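Local coordinates for protein Pa14_01140 (Pseudomonas aeruginosa, PDB 6OX6) that serves as the immunity protein for the type VI secretion effector Tas1, a toxin that synthesises (p)ppApp, and helps prevent its early activation, at residues A10-T24 with W27-Y39. Sequence-based numbering, arbitrary orientation.
Sequences ARRDIYIDYDFEDVT and WDHRQGTIHVRFY
Tyr-39 lays its ring flat over the turn that follows strand 14-18: Asp-22 CA sits 3.5 Å from the ring centroid and almost on its normal, a CH-pi contact, and the Asp-22 carboxylate runs nearly parallel to the ring, 11° from its plane. With CG beside its own backbone N (chi1 -78°), Tyr-39 carries its hydroxyl to the Asp-17 carboxylate, OH lying 2.6 Å from Asp-17 OD1 at the ring edge, in its plane; Asp-19 OD2 also comes within 2.8 Å of Tyr-39 OH, but in one of two conformers of Asp-19, so this second approach is less certain. Phe-74 stacks on Tyr-39 as well. Next along the strands, Arg-37 O accepts from both Thr-24 N and Thr-24 OG1, the hydroxyl 2.7 Å away on a carbonyl lone pair. On the other face of the sheet Val-23 CG2 presses against Val-36 CG2 (3.4 Å, tight) and Phe-38 CE2, and Phe-38 receives a cation-pi contact from Lys-303 of the Tas1 chain. At the far end Asp-13 OD1 gathers His-29 N and, at 3.1 Å, His-29 ND1 from opposite faces of its carboxylate, while Ile-14 CG1 packs against Trp-27 CD1. Together these contacts tie both ends of an antiparallel beta meander, two consecutive hairpins that share strand 23-28.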
loop_
_atom_site.group_PDB
_atom_site.type_symbol
_atom_site.label_atom_id
_atom_site.label_comp_id
_atom_site.label_asym_id
_atom_site.label_seq_id
_atom_site.Cartn_x
_atom_site.Cartn_y
_atom_site.Cartn_z
ATOM N N ALA B 10 16.698 -15.255 8.038
ATOM C CA ALA B 10 17.641 -15.823 8.980
ATOM C C ALA B 10 18.754 -16.581 8.283
ATOM O O ALA B 10 19.810 -16.775 8.887
ATOM C CB ALA B 10 16.929 -16.741 9.969
ATOM N N ARG B 11 18.476 -17.057 7.073
ATOM C CA ARG B 11 19.444 -17.750 6.221
ATOM C C ARG B 11 20.595 -16.911 5.622
ATOM O O ARG B 11 21.735 -17.374 5.564
ATOM C CB ARG B 11 18.716 -18.495 5.097
ATOM C CG ARG B 11 18.215 -19.874 5.489
ATOM C CD ARG B 11 18.381 -20.867 4.350
ATOM N NE ARG B 11 17.989 -20.295 3.066
ATOM C CZ ARG B 11 16.731 -20.081 2.694
ATOM N NH1 ARG B 11 15.735 -20.393 3.513
ATOM N NH2 ARG B 11 16.467 -19.556 1.506
ATOM N N ARG B 12 20.293 -15.688 5.179
ATOM C CA ARG B 12 21.272 -14.847 4.507
ATOM C C ARG B 12 20.821 -13.421 4.250
ATOM O O ARG B 12 19.668 -13.074 4.474
ATOM C CB ARG B 12 21.477 -15.435 3.108
ATOM C CG ARG B 12 20.205 -15.351 2.271
ATOM C CD ARG B 12 20.172 -16.292 1.078
ATOM N NE ARG B 12 18.799 -16.578 0.676
ATOM C CZ ARG B 12 18.082 -15.812 -0.140
ATOM N NH1 ARG B 12 18.610 -14.716 -0.654
ATOM N NH2 ARG B 12 16.838 -16.142 -0.444
ATOM N N ASP B 13 21.758 -12.595 3.792
ATOM C CA ASP B 13 21.437 -11.265 3.323
ATOM C C ASP B 13 20.366 -11.322 2.240
ATOM O O ASP B 13 20.328 -12.244 1.424
ATOM C CB ASP B 13 22.693 -10.583 2.787
ATOM C CG ASP B 13 23.717 -10.271 3.886
ATOM O OD1 ASP B 13 23.496 -10.623 5.071
ATOM O OD2 ASP B 13 24.726 -9.615 3.561
ATOM N N ILE B 14 19.484 -10.326 2.252
ATOM C CA ILE B 14 18.341 -10.249 1.350
ATOM C C ILE B 14 18.292 -8.846 0.762
ATOM O O ILE B 14 18.319 -7.853 1.508
ATOM C CB ILE B 14 17.020 -10.558 2.081
ATOM C CG1 ILE B 14 17.043 -11.956 2.718
ATOM C CG2 ILE B 14 15.825 -10.382 1.127
ATOM C CD1 ILE B 14 17.018 -13.040 1.743
ATOM N N TYR B 15 18.174 -8.765 -0.563
ATOM C CA TYR B 15 18.081 -7.497 -1.277
ATOM C C TYR B 15 16.757 -7.469 -2.038
ATOM O O TYR B 15 16.401 -8.445 -2.714
ATOM C CB TYR B 15 19.277 -7.309 -2.221
ATOM C CG TYR B 15 20.617 -7.347 -1.485
ATOM C CD1 TYR B 15 21.252 -8.562 -1.206
ATOM C CD2 TYR B 15 21.224 -6.172 -1.039
ATOM C CE1 TYR B 15 22.483 -8.607 -0.525
ATOM C CE2 TYR B 15 22.470 -6.198 -0.369
ATOM C CZ TYR B 15 23.084 -7.416 -0.118
ATOM O OH TYR B 15 24.299 -7.426 0.555
ATOM N N ILE B 16 16.060 -6.336 -1.949
ATOM C CA ILE B 16 14.656 -6.205 -2.306
ATOM C C ILE B 16 14.480 -5.003 -3.215
ATOM O O ILE B 16 15.008 -3.926 -2.918
ATOM C CB ILE B 16 13.808 -6.023 -1.040
ATOM C CG1 ILE B 16 13.879 -7.285 -0.193
ATOM C CG2 ILE B 16 12.419 -5.638 -1.395
ATOM C CD1 ILE B 16 13.365 -7.065 1.207
ATOM N N ASP B 17 13.735 -5.181 -4.314
ATOM C CA ASP B 17 13.312 -4.089 -5.177
ATOM C C ASP B 17 11.791 -3.967 -5.112
ATOM O O ASP B 17 11.081 -4.955 -5.297
ATOM C CB ASP B 17 13.759 -4.336 -6.620
ATOM C CG ASP B 17 13.244 -3.273 -7.589
ATOM O OD1 ASP B 17 12.994 -2.126 -7.152
ATOM O OD2 ASP B 17 13.072 -3.596 -8.796
ATOM N N TYR B 18 11.293 -2.771 -4.872
ATOM C CA TYR B 18 9.849 -2.521 -4.829
ATOM C C TYR B 18 9.591 -1.413 -5.839
ATOM O O TYR B 18 9.705 -0.228 -5.498
ATOM C CB TYR B 18 9.416 -2.126 -3.412
ATOM C CG TYR B 18 7.926 -1.827 -3.211
ATOM C CD1 TYR B 18 6.938 -2.433 -4.003
ATOM C CD2 TYR B 18 7.512 -0.942 -2.207
ATOM C CE1 TYR B 18 5.571 -2.160 -3.804
ATOM C CE2 TYR B 18 6.152 -0.668 -2.013
ATOM C CZ TYR B 18 5.199 -1.302 -2.805
ATOM O OH TYR B 18 3.872 -1.013 -2.610
ATOM N N ASP B 19 9.257 -1.781 -7.083
ATOM C CA ASP B 19 9.209 -0.752 -8.117
ATOM C C ASP B 19 8.031 0.198 -7.937
ATOM O O ASP B 19 8.154 1.376 -8.301
ATOM C CB ASP B 19 9.191 -1.353 -9.524
ATOM C CG ASP B 19 9.840 -0.415 -10.558
ATOM O OD1 ASP B 19 9.239 0.635 -10.866
ATOM O OD2 ASP B 19 10.956 -0.700 -11.043
ATOM N N PHE B 20 6.920 -0.249 -7.333
ATOM C CA PHE B 20 5.783 0.657 -7.163
ATOM C C PHE B 20 6.188 1.967 -6.485
ATOM O O PHE B 20 5.732 3.035 -6.891
ATOM C CB PHE B 20 4.652 -0.023 -6.389
ATOM C CG PHE B 20 3.387 0.805 -6.331
ATOM C CD1 PHE B 20 2.699 1.139 -7.494
ATOM C CD2 PHE B 20 2.915 1.290 -5.112
ATOM C CE1 PHE B 20 1.535 1.915 -7.439
ATOM C CE2 PHE B 20 1.747 2.067 -5.042
ATOM C CZ PHE B 20 1.059 2.387 -6.215
ATOM N N GLU B 21 7.071 1.917 -5.480
ATOM C CA GLU B 21 7.527 3.136 -4.813
ATOM C C GLU B 21 8.999 3.430 -5.073
ATOM O O GLU B 21 9.629 4.147 -4.296
ATOM C CB GLU B 21 7.269 3.079 -3.300
ATOM C CG GLU B 21 5.783 2.951 -2.886
ATOM C CD GLU B 21 5.373 3.885 -1.754
ATOM O OE1 GLU B 21 6.037 4.925 -1.517
ATOM O OE2 GLU B 21 4.394 3.548 -1.063
ATOM N N ASP B 22 9.574 2.907 -6.148
ATOM C CA ASP B 22 10.954 3.285 -6.526
ATOM C C ASP B 22 11.936 3.162 -5.350
ATOM O O ASP B 22 12.739 4.055 -5.083
ATOM C CB ASP B 22 10.976 4.711 -7.081
ATOM C CG ASP B 22 10.368 4.811 -8.474
ATOM O OD1 ASP B 22 9.987 3.769 -9.036
ATOM O OD2 ASP B 22 10.283 5.939 -9.005
ATOM N N VAL B 23 11.862 2.053 -4.621
ATOM C CA VAL B 23 12.659 1.895 -3.413
ATOM C C VAL B 23 13.268 0.495 -3.391
ATOM O O VAL B 23 12.690 -0.464 -3.927
ATOM C CB VAL B 23 11.819 2.193 -2.140
ATOM C CG1 VAL B 23 10.580 1.238 -1.981
ATOM C CG2 VAL B 23 12.693 2.200 -0.917
ATOM N N THR B 24 14.475 0.399 -2.811
ATOM C CA THR B 24 15.157 -0.860 -2.539
ATOM C C THR B 24 15.597 -0.929 -1.074
ATOM O O THR B 24 15.786 0.087 -0.396
ATOM C CB THR B 24 16.382 -1.063 -3.461
ATOM O OG1 THR B 24 17.453 -0.174 -3.072
ATOM C CG2 THR B 24 15.992 -0.780 -4.911
ATOM N N TRP B 27 18.931 -6.110 3.637
ATOM C CA TRP B 27 18.888 -6.786 4.925
ATOM C C TRP B 27 20.230 -7.458 5.199
ATOM O O TRP B 27 20.766 -8.178 4.352
ATOM C CB TRP B 27 17.740 -7.795 4.933
ATOM C CG TRP B 27 17.772 -8.862 5.994
ATOM C CD1 TRP B 27 18.116 -10.173 5.825
ATOM C CD2 TRP B 27 17.420 -8.716 7.385
ATOM N NE1 TRP B 27 18.010 -10.849 7.020
ATOM C CE2 TRP B 27 17.587 -9.976 7.992
ATOM C CE3 TRP B 27 16.989 -7.636 8.175
ATOM C CZ2 TRP B 27 17.327 -10.194 9.347
ATOM C CZ3 TRP B 27 16.733 -7.850 9.524
ATOM C CH2 TRP B 27 16.898 -9.125 10.095
ATOM N N ASP B 28 20.772 -7.217 6.371
ATOM C CA ASP B 28 22.012 -7.831 6.829
ATOM C C ASP B 28 21.616 -8.816 7.922
ATOM O O ASP B 28 21.199 -8.406 9.010
ATOM C CB ASP B 28 22.968 -6.746 7.338
ATOM C CG ASP B 28 24.312 -7.293 7.819
ATOM O OD1 ASP B 28 24.416 -8.478 8.213
ATOM O OD2 ASP B 28 25.265 -6.497 7.843
ATOM N N HIS B 29 21.705 -10.115 7.638
ATOM C CA HIS B 29 21.161 -11.055 8.611
ATOM C C HIS B 29 22.029 -11.123 9.873
ATOM O O HIS B 29 21.495 -11.230 10.981
ATOM C CB HIS B 29 20.957 -12.431 7.975
ATOM C CG HIS B 29 22.204 -13.247 7.868
ATOM N ND1 HIS B 29 23.092 -13.116 6.824
ATOM C CD2 HIS B 29 22.707 -14.211 8.675
ATOM C CE1 HIS B 29 24.094 -13.962 6.992
ATOM N NE2 HIS B 29 23.878 -14.646 8.102
ATOM N N ARG B 30 23.353 -11.013 9.736
ATOM C CA ARG B 30 24.221 -11.011 10.913
ATOM C C ARG B 30 23.898 -9.850 11.851
ATOM O O ARG B 30 23.674 -10.049 13.049
ATOM C CB ARG B 30 25.682 -10.964 10.486
ATOM C CG ARG B 30 26.164 -12.250 9.818
ATOM C CD ARG B 30 27.661 -12.159 9.474
ATOM N NE ARG B 30 28.549 -12.446 10.614
ATOM C CZ ARG B 30 29.031 -11.534 11.468
ATOM N NH1 ARG B 30 28.711 -10.249 11.338
ATOM N NH2 ARG B 30 29.842 -11.904 12.460
ATOM N N GLN B 31 23.861 -8.628 11.330
ATOM C CA GLN B 31 23.575 -7.497 12.204
ATOM C C GLN B 31 22.094 -7.352 12.515
ATOM O O GLN B 31 21.744 -6.655 13.479
ATOM C CB GLN B 31 24.105 -6.197 11.594
ATOM C CG GLN B 31 25.605 -6.228 11.325
ATOM C CD GLN B 31 26.406 -6.603 12.561
ATOM O OE1 GLN B 31 26.206 -6.031 13.637
ATOM N NE2 GLN B 31 27.319 -7.568 12.411
ATOM N N GLY B 32 21.224 -7.970 11.719
ATOM C CA GLY B 32 19.789 -7.821 11.907
ATOM C C GLY B 32 19.247 -6.470 11.486
ATOM O O GLY B 32 18.262 -5.989 12.072
ATOM N N THR B 33 19.841 -5.847 10.463
ATOM C CA THR B 33 19.531 -4.462 10.136
ATOM C C THR B 33 18.946 -4.338 8.739
ATOM O O THR B 33 19.287 -5.095 7.816
ATOM C CB THR B 33 20.775 -3.564 10.251
ATOM O OG1 THR B 33 21.864 -4.176 9.560
ATOM C CG2 THR B 33 21.178 -3.393 11.716
ATOM N N ILE B 34 18.067 -3.353 8.593
ATOM C CA ILE B 34 17.469 -3.007 7.323
ATOM C C ILE B 34 17.980 -1.636 6.953
ATOM O O ILE B 34 17.919 -0.707 7.779
ATOM C CB ILE B 34 15.936 -2.990 7.400
ATOM C CG1 ILE B 34 15.400 -4.335 7.900
ATOM C CG2 ILE B 34 15.382 -2.591 6.041
ATOM C CD1 ILE B 34 13.995 -4.259 8.445
ATOM N N HIS B 35 18.481 -1.500 5.728
ATOM C CA HIS B 35 18.784 -0.194 5.164
ATOM C C HIS B 35 17.970 0.016 3.904
ATOM O O HIS B 35 17.593 -0.943 3.238
ATOM C CB HIS B 35 20.268 -0.039 4.853
ATOM C CG HIS B 35 21.093 0.207 6.069
ATOM N ND1 HIS B 35 21.543 -0.815 6.876
ATOM C CD2 HIS B 35 21.528 1.357 6.638
ATOM C CE1 HIS B 35 22.228 -0.306 7.886
ATOM N NE2 HIS B 35 22.233 1.011 7.766
ATOM N N VAL B 36 17.716 1.280 3.567
ATOM C CA VAL B 36 16.873 1.635 2.435
ATOM C C VAL B 36 17.714 2.405 1.432
ATOM O O VAL B 36 18.612 3.162 1.828
ATOM C CB VAL B 36 15.648 2.463 2.877
ATOM C CG1 VAL B 36 16.087 3.830 3.474
ATOM C CG2 VAL B 36 14.718 2.675 1.718
ATOM N N ARG B 37 17.446 2.179 0.129
ATOM C CA ARG B 37 18.091 2.934 -0.951
ATOM C C ARG B 37 17.041 3.261 -2.000
ATOM O O ARG B 37 16.532 2.354 -2.669
ATOM C CB ARG B 37 19.240 2.152 -1.578
ATOM C CG ARG B 37 19.994 2.948 -2.620
ATOM C CD ARG B 37 21.288 2.285 -3.031
ATOM N NE ARG B 37 21.987 3.104 -4.016
ATOM C CZ ARG B 37 23.053 2.721 -4.714
ATOM N NH1 ARG B 37 23.580 1.511 -4.563
ATOM N NH2 ARG B 37 23.583 3.560 -5.578
ATOM N N PHE B 38 16.697 4.540 -2.132
ATOM C CA PHE B 38 15.695 4.965 -3.103
ATOM C C PHE B 38 16.313 5.075 -4.478
ATOM O O PHE B 38 17.516 5.312 -4.611
ATOM C CB PHE B 38 15.079 6.304 -2.708
ATOM C CG PHE B 38 14.196 6.216 -1.471
ATOM C CD1 PHE B 38 14.702 6.511 -0.214
ATOM C CD2 PHE B 38 12.883 5.821 -1.578
ATOM C CE1 PHE B 38 13.918 6.420 0.907
ATOM C CE2 PHE B 38 12.069 5.719 -0.428
ATOM C CZ PHE B 38 12.601 6.018 0.799
ATOM N N TYR B 39 15.481 4.889 -5.510
ATOM C CA TYR B 39 15.974 4.964 -6.882
ATOM C C TYR B 39 16.705 6.271 -7.090
ATOM O O TYR B 39 16.231 7.327 -6.669
ATOM C CB TYR B 39 14.830 4.871 -7.887
ATOM C CG TYR B 39 14.277 3.494 -8.131
ATOM C CD1 TYR B 39 14.492 2.446 -7.231
ATOM C CD2 TYR B 39 13.530 3.245 -9.269
ATOM C CE1 TYR B 39 13.955 1.187 -7.457
ATOM C CE2 TYR B 39 12.995 2.021 -9.503
ATOM C CZ TYR B 39 13.198 0.988 -8.601
ATOM O OH TYR B 39 12.650 -0.245 -8.915
#